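Local coordinates for NmrA family protein (Shigella flexneri 2a, PDB 3QVO) that is of unknown function but, as a Rossmann-fold member of the NmrA family, probably binds NAD(P) or a related dinucleotide, at residues T193-R197 with K198-A202; A201-I204 with T205-D209; E212-G216 with E217-I221. One frame throughout, in Å; residues are numbered along the deposited sequence.

Contact 1. Residues T193-R197 with K198-A202; sequences TIVSR and KSVAA
Strand 194-196 runs straight into the first turns of helix 197-209, where Ser196 and Ser199 meet across the junction; the short strand and helix axes pass 6.6 Å apart, with 68° between their directions. Two backbone bonds open the helix: Val200 N donates to Ser196 O at 3.2 Å, and Ala201 N to Arg197 O at 2.8 Å, the latter close to straight. Ser196 is the N-cap. Its OG lies between its own backbone N and carbonyl carbon (chi1 73°), which brings the hydroxyl over the start of the helix to accept from Ser199 N at 2.8 Å. The hydroxyl of Ser199, placed beside its own backbone N, comes up to the same oxygen, but the spacing is too short to be taken literally and the sharing of protons is not settled. Both hydroxyls also tie the helix start to the preceding loop: Ser196 OG is hydrogen-bonded with Ile178 O, and Ser199 OG with Asp180 N. On the apolar side, Val195 spreads its two methyls over the first turn. CG1 touches Val200 CG2 at 3.8 Å, the two side chains crossing at about a right angle, while CG2 rests on Ser199 CB at 3.7 Å. Ile221 of strand 217-222 packs against both valines. The long side chains of Arg197 and Lys198 carry their charges away from the junction, to salt bridges with Asp175 and Asp177. The chemistry is that of a strand-to-helix junction in an alpha/beta fold: a buried serine hydroxyl caps an amide at the helix start, where no earlier turn of helix could supply a carbonyl, and the valines close the apolar side of the same joint.

Contact 2. Residues A201-I204 with T205-D209; sequences AALI and TDIID
Ala201 and Thr205 meet one turn apart in the middle of helix 197-209, and the same i to i+4 spacing governs most of the contact. The backbone bonds come first. Thr205 N donates to Ala201 O at 2.9 Å, Asp206 N to Ala202 O at 3.0 Å, Ile207 N to Leu203 O at 3.0 Å and Ile208 N to Ile204 O at 2.9 Å. Ile207 N also makes a weak bond to Ile204 O.

One side chain adds a polar bond. Thr205 OG1 stands beside its own backbone N (chi1 -66°), from where it folds back along the helix and donates a hydrogen bond to Ala201 O at 3.2 Å. It approaches from above the carbonyl plane, 38° out of it, so Ala201 O accepts from both the amide and the hydroxyl of one threonine.

The apolar contacts run along the face turned to the sheet. Ile208 CD1 reaches back to Ile204 CG2, 3.9 Å away, and the more loosely packed pair is Leu203 CG with Ile207 CD1 at 4.2 Å. Leu168 of strand 164-174 touches both Leu203 and Ile204, and Ile121 of strand 119-123 touches both Ile207 and Ile208. Ala201 and Thr205 instead meet Gln42 of helix 34-43.

The helix is thus packed on two sides: branched aliphatic chains hold it against the parallel strands 119-123 and 164-174, whereas small residues face the neighbouring helix, and the threonine satisfies its buried hydroxyl within the helix itself.

Contact 3. Residues E212-G216 with E217-I221; sequences EKHIG and ENIGI
A type II beta turn from His214 to Glu217 leads into strand 217-222, and a histidine-carboxylate hydrogen bond joins its two end residues. Gly216 occupies the third position of the turn with positive phi, a conformation that suits glycine. His214 ND1 donates to Glu217 OE1 at 2.7 Å. The oxygen lies at the ring edge, only 12° out of the imidazole plane, whereas the nitrogen meets the carboxylate on its syn side, 31° out of that group's plane; the two planes are 67° apart, so a ring approached in its own plane holds a carboxylate turned well across it. Glu217 gets there by running extended beyond CG, back over the turn, with its CD 3.7 Å from His214 CA.

Ile219, two residues further along the strand, brings CD1 obliquely to the ring, 3.8 Å from His214 ND1, and the two side chains cross at about a right angle. Leu203 and Ile207 of helix 197-209 also touch the imidazole, and Leu183 of strand 182-184 touches the His214 side chain. The turn is tied to the sheet through its backbone as well: His214 O bonds with Thr166 OG1, and Gly216 and Glu217 pair with Tyr165 and Ile167 of strand 164-174.

With ND1 bound to the carboxylate and aliphatic side chains against the ring, the hydrogen bond and the packing should hold the ring's rotation. The nearby negative charge would probably favour a protonated histidine, and the bond links the two ends of the turn through which the chain passes from helix to strand.

In the fold
The three contacts follow one another along the C-terminal part of the Rossmann-type fold. Contacts 1 and 2 share Ala201 and Ala202 on helix 197-209, their centres about 12 Å apart, and contact 3 comes last, its centre about 11 Å from that of contact 2 and 15 Å from that of contact 1. The helix connects two strands, 194-196 and 217-222, that each pair in parallel with different parts of strand 164-174. Its packing joins the contacts: Val200 CG1 and Leu203 CD2 each lie 3.9 Å from Ile221 CD1. The helix thus packs on the mixed sheet, while strands 194-196 and 217-222 belong to it.

Contact 1. Residues T193-R197 with K198-A202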
ATOM      1  N   THR A 193       5.217  18.952  -1.011  1.00 81.23           N
ATOM      2  CA  THR A 193       5.744  18.472  -2.270  1.00 81.72           C
ATOM      3  C   THR A 193       6.305  17.052  -2.253  1.00 78.38           C
ATOM      4  O   THR A 193       6.261  16.382  -3.258  1.00 76.36           O
ATOM      5  CB  THR A 193       6.858  19.449  -2.671  1.00 85.62           C
ATOM      6  OG1 THR A 193       6.260  20.553  -3.378  1.00 92.18           O
ATOM      7  CG2 THR A 193       7.946  18.788  -3.506  1.00 88.61           C
ATOM      8  N   ILE A 194       6.886  16.638  -1.119  1.00 77.91           N
ATOM      9  CA  ILE A 194       7.648  15.390  -1.020  1.00 76.83           C
ATOM     10  C   ILE A 194       7.317  14.629   0.269  1.00 75.25           C
ATOM     11  O   ILE A 194       6.743  15.184   1.209  1.00 75.93           O
ATOM     12  CB  ILE A 194       9.163  15.643  -1.047  1.00 80.01           C
ATOM     13  CG1 ILE A 194       9.637  16.359   0.242  1.00 82.34           C
ATOM     14  CG2 ILE A 194       9.592  16.473  -2.294  1.00 82.01           C
ATOM     15  CD1 ILE A 194      11.052  16.929   0.180  1.00 81.97           C
ATOM     16  N   VAL A 195       7.685  13.355   0.307  1.00 73.45           N
ATOM     17  CA  VAL A 195       7.626  12.576   1.536  1.00 71.46           C
ATOM     18  C   VAL A 195       8.546  11.384   1.417  1.00 70.71           C
ATOM     19  O   VAL A 195       8.705  10.821   0.340  1.00 69.88           O
ATOM     20  CB  VAL A 195       6.187  12.141   1.874  1.00 69.11           C
ATOM     21  CG1 VAL A 195       5.686  11.070   0.922  1.00 66.05           C
ATOM     22  CG2 VAL A 195       6.106  11.690   3.296  1.00 67.57           C
ATOM     23  N   SER A 196       9.205  11.042   2.515  1.00 71.02           N
ATOM     24  CA  SER A 196      10.074   9.891   2.539  1.00 71.08           C
ATOM     25  C   SER A 196       9.257   8.599   2.482  1.00 67.92           C
ATOM     26  O   SER A 196       8.157   8.485   3.032  1.00 65.72           O
ATOM     27  CB  SER A 196      10.948   9.905   3.812  1.00 73.60           C
ATOM     28  OG  SER A 196      10.193   9.574   4.981  1.00 71.02           O
ATOM     29  N   ARG A 197       9.800   7.630   1.778  1.00 67.87           N
ATOM     30  CA  ARG A 197       9.256   6.288   1.781  1.00 65.38           C
ATOM     31  C   ARG A 197       9.178   5.743   3.209  1.00 65.74           C
ATOM     32  O   ARG A 197       8.223   5.076   3.581  1.00 64.18           O
ATOM     33  CB  ARG A 197      10.158   5.393   0.950  1.00 65.90           C
ATOM     34  CG  ARG A 197      10.085   5.663  -0.530  1.00 67.87           C
ATOM     35  CD  ARG A 197      10.659   4.519  -1.351  1.00 69.57           C
ATOM     36  NE  ARG A 197      10.491   4.754  -2.777  1.00 71.66           N
ATOM     37  CZ  ARG A 197      11.200   5.622  -3.493  1.00 74.86           C
ATOM     38  NH1 ARG A 197      10.954   5.773  -4.787  1.00 76.04           N
ATOM     39  NH2 ARG A 197      12.127   6.365  -2.926  1.00 77.08           N
ATOM     40  N   LYS A 198      10.187   6.030   4.013  1.00 68.63           N
ATOM     41  CA  LYS A 198      10.191   5.554   5.391  1.00 70.05           C
ATOM     42  C   LYS A 198       8.994   6.125   6.136  1.00 68.75           C
ATOM     43  O   LYS A 198       8.371   5.419   6.944  1.00 67.90           O
ATOM     44  CB  LYS A 198      11.508   5.931   6.057  1.00 73.60           C
ATOM     45  CG  LYS A 198      11.907   5.136   7.253  1.00 78.05           C
ATOM     46  CD  LYS A 198      13.440   5.266   7.520  1.00 86.38           C
ATOM     47  CE  LYS A 198      14.252   4.232   6.658  1.00 88.49           C
ATOM     48  NZ  LYS A 198      15.734   4.328   6.784  1.00 89.98           N
ATOM     49  N   SER A 199       8.623   7.363   5.814  1.00 68.39           N
ATOM     50  CA  SER A 199       7.457   7.968   6.427  1.00 68.05           C
ATOM     51  C   SER A 199       6.209   7.176   6.076  1.00 66.02           C
ATOM     52  O   SER A 199       5.390   6.841   6.948  1.00 65.13           O
ATOM     53  CB  SER A 199       7.269   9.407   5.970  1.00 69.83           C
ATOM     54  OG  SER A 199       8.351  10.263   6.384  1.00 71.52           O
ATOM     55  N   VAL A 200       6.072   6.859   4.799  1.00 64.71           N
ATOM     56  CA  VAL A 200       4.879   6.186   4.346  1.00 62.35           C
ATOM     57  C   VAL A 200       4.830   4.784   4.939  1.00 61.40           C
ATOM     58  O   VAL A 200       3.777   4.319   5.342  1.00 59.45           O
ATOM     59  CB  VAL A 200       4.795   6.157   2.825  1.00 62.14           C
ATOM     60  CG1 VAL A 200       3.499   5.457   2.374  1.00 59.70           C
ATOM     61  CG2 VAL A 200       4.854   7.577   2.280  1.00 63.32           C
ATOM     62  N   ALA A 201       5.980   4.135   5.029  1.00 62.43           N
ATOM     63  CA  ALA A 201       6.047   2.815   5.673  1.00 62.07           C
ATOM     64  C   ALA A 201       5.635   2.888   7.133  1.00 62.60           C
ATOM     65  O   ALA A 201       4.924   2.012   7.631  1.00 62.25           O
ATOM     66  CB  ALA A 201       7.433   2.201   5.546  1.00 62.26           C
ATOM     67  N   ALA A 202       6.070   3.932   7.823  1.00 64.84           N
ATOM     68  CA  ALA A 202       5.697   4.123   9.226  1.00 65.07           C
ATOM     69  C   ALA A 202       4.185   4.212   9.372  1.00 63.44           C
ATOM     70  O   ALA A 202       3.625   3.650  10.281  1.00 64.37           O
ATOM     71  CB  ALA A 202       6.352   5.355   9.778  1.00 67.46           C
TER

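Contact 2. Residues A201-I204 with T205-D209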
ATOM      1  N   ALA A 201       5.980   4.135   5.029  1.00 62.43           N
ATOM      2  CA  ALA A 201       6.047   2.815   5.673  1.00 62.07           C
ATOM      3  C   ALA A 201       5.635   2.888   7.133  1.00 62.60           C
ATOM      4  O   ALA A 201       4.924   2.012   7.631  1.00 62.25           O
ATOM      5  CB  ALA A 201       7.433   2.201   5.546  1.00 62.26           C
ATOM      6  N   ALA A 202       6.070   3.932   7.823  1.00 64.84           N
ATOM      7  CA  ALA A 202       5.697   4.123   9.226  1.00 65.07           C
ATOM      8  C   ALA A 202       4.185   4.212   9.372  1.00 63.44           C
ATOM      9  O   ALA A 202       3.625   3.650  10.281  1.00 64.37           O
ATOM     10  CB  ALA A 202       6.352   5.355   9.778  1.00 67.46           C
ATOM     11  N   LEU A 203       3.519   4.927   8.489  1.00 62.69           N
ATOM     12  CA  LEU A 203       2.058   5.009   8.552  1.00 61.77           C
ATOM     13  C   LEU A 203       1.443   3.624   8.332  1.00 59.18           C
ATOM     14  O   LEU A 203       0.582   3.218   9.064  1.00 58.66           O
ATOM     15  CB  LEU A 203       1.507   5.982   7.497  1.00 60.78           C
ATOM     16  CG  LEU A 203      -0.021   6.230   7.541  1.00 60.02           C
ATOM     17  CD1 LEU A 203      -0.606   6.694   8.928  1.00 60.52           C
ATOM     18  CD2 LEU A 203      -0.402   7.238   6.463  1.00 59.53           C
ATOM     19  N   ILE A 204       1.887   2.936   7.294  1.00 57.63           N
ATOM     20  CA  ILE A 204       1.345   1.655   6.943  1.00 56.36           C
ATOM     21  C   ILE A 204       1.451   0.749   8.167  1.00 58.38           C
ATOM     22  O   ILE A 204       0.458   0.167   8.587  1.00 58.14           O
ATOM     23  CB  ILE A 204       2.032   1.080   5.680  1.00 55.39           C
ATOM     24  CG1 ILE A 204       1.680   1.943   4.461  1.00 52.73           C
ATOM     25  CG2 ILE A 204       1.590  -0.372   5.397  1.00 52.30           C
ATOM     26  CD1 ILE A 204       2.612   1.734   3.292  1.00 51.53           C
ATOM     27  N   THR A 205       2.627   0.727   8.794  1.00 60.81           N
ATOM     28  CA  THR A 205       2.871  -0.097   9.957  1.00 62.83           C
ATOM     29  C   THR A 205       1.988   0.273  11.141  1.00 63.94           C
ATOM     30  O   THR A 205       1.469  -0.614  11.829  1.00 62.18           O
ATOM     31  CB  THR A 205       4.358  -0.068  10.331  1.00 65.32           C
ATOM     32  OG1 THR A 205       5.110  -0.698   9.276  1.00 68.09           O
ATOM     33  CG2 THR A 205       4.616  -0.860  11.593  1.00 68.34           C
ATOM     34  N   ASP A 206       1.800   1.573  11.388  1.00 65.19           N
ATOM     35  CA  ASP A 206       0.870   1.992  12.432  1.00 66.68           C
ATOM     36  C   ASP A 206      -0.557   1.500  12.163  1.00 64.88           C
ATOM     37  O   ASP A 206      -1.245   1.113  13.100  1.00 65.75           O
ATOM     38  CB  ASP A 206       0.898   3.496  12.639  1.00 69.09           C
ATOM     39  CG  ASP A 206       2.201   3.980  13.316  1.00 75.60           C
ATOM     40  OD1 ASP A 206       3.096   3.143  13.655  1.00 79.73           O
ATOM     41  OD2 ASP A 206       2.331   5.215  13.503  1.00 82.18           O
ATOM     42  N   ILE A 207      -0.972   1.437  10.897  1.00 62.69           N
ATOM     43  CA  ILE A 207      -2.332   1.008  10.570  1.00 61.79           C
ATOM     44  C   ILE A 207      -2.418  -0.516  10.740  1.00 61.54           C
ATOM     45  O   ILE A 207      -3.367  -1.051  11.282  1.00 61.40           O
ATOM     46  CB  ILE A 207      -2.742   1.411   9.154  1.00 59.91           C
ATOM     47  CG1 ILE A 207      -2.732   2.926   8.966  1.00 60.72           C
ATOM     48  CG2 ILE A 207      -4.154   0.871   8.801  1.00 59.53           C
ATOM     49  CD1 ILE A 207      -3.122   3.389   7.516  1.00 54.59           C
ATOM     50  N   ILE A 208      -1.394  -1.215  10.286  1.00 61.57           N
ATOM     51  CA  ILE A 208      -1.336  -2.643  10.470  1.00 61.28           C
ATOM     52  C   ILE A 208      -1.376  -2.966  11.964  1.00 64.06           C
ATOM     53  O   ILE A 208      -2.083  -3.886  12.412  1.00 63.76           O
ATOM     54  CB  ILE A 208      -0.063  -3.200   9.862  1.00 60.67           C
ATOM     55  CG1 ILE A 208      -0.164  -3.161   8.351  1.00 58.66           C
ATOM     56  CG2 ILE A 208       0.201  -4.626  10.377  1.00 59.99           C
ATOM     57  CD1 ILE A 208       1.083  -3.597   7.594  1.00 57.02           C
ATOM     58  N   ASP A 209      -0.627  -2.203  12.742  1.00 66.14           N
ATOM     59  CA  ASP A 209      -0.648  -2.397  14.189  1.00 69.43           C
ATOM     60  C   ASP A 209      -2.010  -2.111  14.806  1.00 69.75           C
ATOM     61  O   ASP A 209      -2.420  -2.835  15.692  1.00 72.05           O
ATOM     62  CB  ASP A 209       0.415  -1.556  14.919  1.00 71.98           C
ATOM     63  CG  ASP A 209       0.755  -2.139  16.282  1.00 80.07           C
ATOM     64  OD1 ASP A 209       1.074  -3.375  16.321  1.00 86.90           O
ATOM     65  OD2 ASP A 209       0.664  -1.410  17.316  1.00 87.54           O
TER

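Contact 3. Residues E212-G216 with E217-I221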
ATOM      1  N   GLU A 212      -8.076  -0.397  13.124  1.00 69.23           N
ATOM      2  CA  GLU A 212      -9.253   0.448  13.249  1.00 72.03           C
ATOM      3  C   GLU A 212      -8.988   1.892  12.831  1.00 72.26           C
ATOM      4  O   GLU A 212      -9.924   2.657  12.606  1.00 74.63           O
ATOM      5  CB  GLU A 212      -9.788   0.421  14.672  1.00 76.19           C
ATOM      6  CG  GLU A 212      -8.940   1.161  15.703  1.00 80.09           C
ATOM      7  CD  GLU A 212      -7.943   0.279  16.443  1.00 83.88           C
ATOM      8  OE1 GLU A 212      -7.741  -0.914  16.075  1.00 81.02           O
ATOM      9  OE2 GLU A 212      -7.365   0.820  17.421  1.00 89.97           O
ATOM     10  N   LYS A 213      -7.729   2.292  12.728  1.00 71.42           N
ATOM     11  CA  LYS A 213      -7.442   3.673  12.336  1.00 71.27           C
ATOM     12  C   LYS A 213      -7.574   3.847  10.830  1.00 68.62           C
ATOM     13  O   LYS A 213      -7.311   2.922  10.032  1.00 66.19           O
ATOM     14  CB  LYS A 213      -6.028   4.068  12.717  1.00 72.28           C
ATOM     15  CG  LYS A 213      -5.717   4.149  14.220  1.00 77.39           C
ATOM     16  CD  LYS A 213      -4.245   4.598  14.395  1.00 81.03           C
ATOM     17  CE  LYS A 213      -3.826   4.827  15.839  1.00 87.05           C
ATOM     18  NZ  LYS A 213      -2.331   4.932  15.958  1.00 89.41           N
ATOM     19  N   HIS A 214      -7.974   5.061  10.470  1.00 68.24           N
ATOM     20  CA  HIS A 214      -8.086   5.512   9.111  1.00 65.72           C
ATOM     21  C   HIS A 214      -8.968   4.672   8.197  1.00 62.59           C
ATOM     22  O   HIS A 214      -8.747   4.657   6.987  1.00 59.17           O
ATOM     23  CB  HIS A 214      -6.681   5.683   8.531  1.00 65.05           C
ATOM     24  CG  HIS A 214      -5.825   6.629   9.307  1.00 67.32           C
ATOM     25  ND1 HIS A 214      -6.145   7.958   9.458  1.00 69.73           N
ATOM     26  CD2 HIS A 214      -4.654   6.445   9.957  1.00 69.45           C
ATOM     27  CE1 HIS A 214      -5.206   8.553  10.174  1.00 73.04           C
ATOM     28  NE2 HIS A 214      -4.283   7.660  10.476  1.00 72.29           N
ATOM     29  N   ILE A 215      -9.972   3.990   8.752  1.00 62.37           N
ATOM     30  CA  ILE A 215     -10.918   3.211   7.933  1.00 61.16           C
ATOM     31  C   ILE A 215     -11.847   4.152   7.186  1.00 61.69           C
ATOM     32  O   ILE A 215     -12.359   5.079   7.770  1.00 63.67           O
ATOM     33  CB  ILE A 215     -11.794   2.293   8.767  1.00 62.51           C
ATOM     34  CG1 ILE A 215     -10.958   1.116   9.292  1.00 62.25           C
ATOM     35  CG2 ILE A 215     -12.991   1.806   7.928  1.00 62.51           C
ATOM     36  CD1 ILE A 215     -11.684   0.208  10.345  1.00 59.52           C
ATOM     37  N   GLY A 216     -12.013   3.938   5.877  1.00 60.51           N
ATOM     38  CA  GLY A 216     -12.870   4.794   5.034  1.00 61.14           C
ATOM     39  C   GLY A 216     -12.230   6.072   4.532  1.00 62.23           C
ATOM     40  O   GLY A 216     -12.918   6.931   4.015  1.00 62.92           O
ATOM     41  N   GLU A 217     -10.914   6.203   4.658  1.00 61.93           N
ATOM     42  CA  GLU A 217     -10.233   7.450   4.289  1.00 62.78           C
ATOM     43  C   GLU A 217      -9.356   7.328   3.062  1.00 61.59           C
ATOM     44  O   GLU A 217      -8.884   6.248   2.718  1.00 59.11           O
ATOM     45  CB  GLU A 217      -9.373   7.957   5.454  1.00 63.50           C
ATOM     46  CG  GLU A 217     -10.209   8.341   6.665  1.00 67.52           C
ATOM     47  CD  GLU A 217      -9.395   8.739   7.885  1.00 70.96           C
ATOM     48  OE1 GLU A 217      -8.154   8.814   7.805  1.00 73.81           O
ATOM     49  OE2 GLU A 217     -10.006   8.989   8.938  1.00 74.91           O
ATOM     50  N   ASN A 218      -9.083   8.486   2.459  1.00 63.02           N
ATOM     51  CA  ASN A 218      -8.321   8.580   1.234  1.00 62.33           C
ATOM     52  C   ASN A 218      -7.379   9.774   1.420  1.00 64.17           C
ATOM     53  O   ASN A 218      -7.718  10.923   1.140  1.00 65.85           O
ATOM     54  CB  ASN A 218      -9.299   8.768   0.081  1.00 62.33           C
ATOM     55  CG  ASN A 218      -8.647   8.693  -1.265  1.00 61.11           C
ATOM     56  OD1 ASN A 218      -7.434   8.844  -1.404  1.00 59.40           O
ATOM     57  ND2 ASN A 218      -9.458   8.466  -2.280  1.00 58.60           N
ATOM     58  N   ILE A 219      -6.183   9.466   1.901  1.00 64.16           N
ATOM     59  CA  ILE A 219      -5.330  10.394   2.638  1.00 65.10           C
ATOM     60  C   ILE A 219      -4.089  10.731   1.841  1.00 64.11           C
ATOM     61  O   ILE A 219      -3.373   9.833   1.394  1.00 61.59           O
ATOM     62  CB  ILE A 219      -4.794   9.681   3.896  1.00 66.06           C
ATOM     63  CG1 ILE A 219      -5.902   9.134   4.772  1.00 67.91           C
ATOM     64  CG2 ILE A 219      -3.890  10.575   4.706  1.00 70.54           C
ATOM     65  CD1 ILE A 219      -5.360   8.096   5.730  1.00 67.76           C
ATOM     66  N   GLY A 220      -3.805  12.024   1.691  1.00 65.48           N
ATOM     67  CA  GLY A 220      -2.517  12.463   1.179  1.00 64.90           C
ATOM     68  C   GLY A 220      -1.493  12.484   2.300  1.00 65.39           C
ATOM     69  O   GLY A 220      -1.828  12.802   3.450  1.00 65.49           O
ATOM     70  N   ILE A 221      -0.245  12.144   1.967  1.00 64.99           N
ATOM     71  CA  ILE A 221       0.846  12.114   2.932  1.00 65.87           C
ATOM     72  C   ILE A 221       1.996  12.990   2.402  1.00 68.04           C
ATOM     73  O   ILE A 221       2.556  12.725   1.341  1.00 67.17           O
ATOM     74  CB  ILE A 221       1.395  10.667   3.148  1.00 64.56           C
ATOM     75  CG1 ILE A 221       0.276   9.625   3.252  1.00 63.02           C
ATOM     76  CG2 ILE A 221       2.275  10.575   4.415  1.00 63.10           C
ATOM     77  CD1 ILE A 221       0.762   8.183   2.875  1.00 61.97           C
TER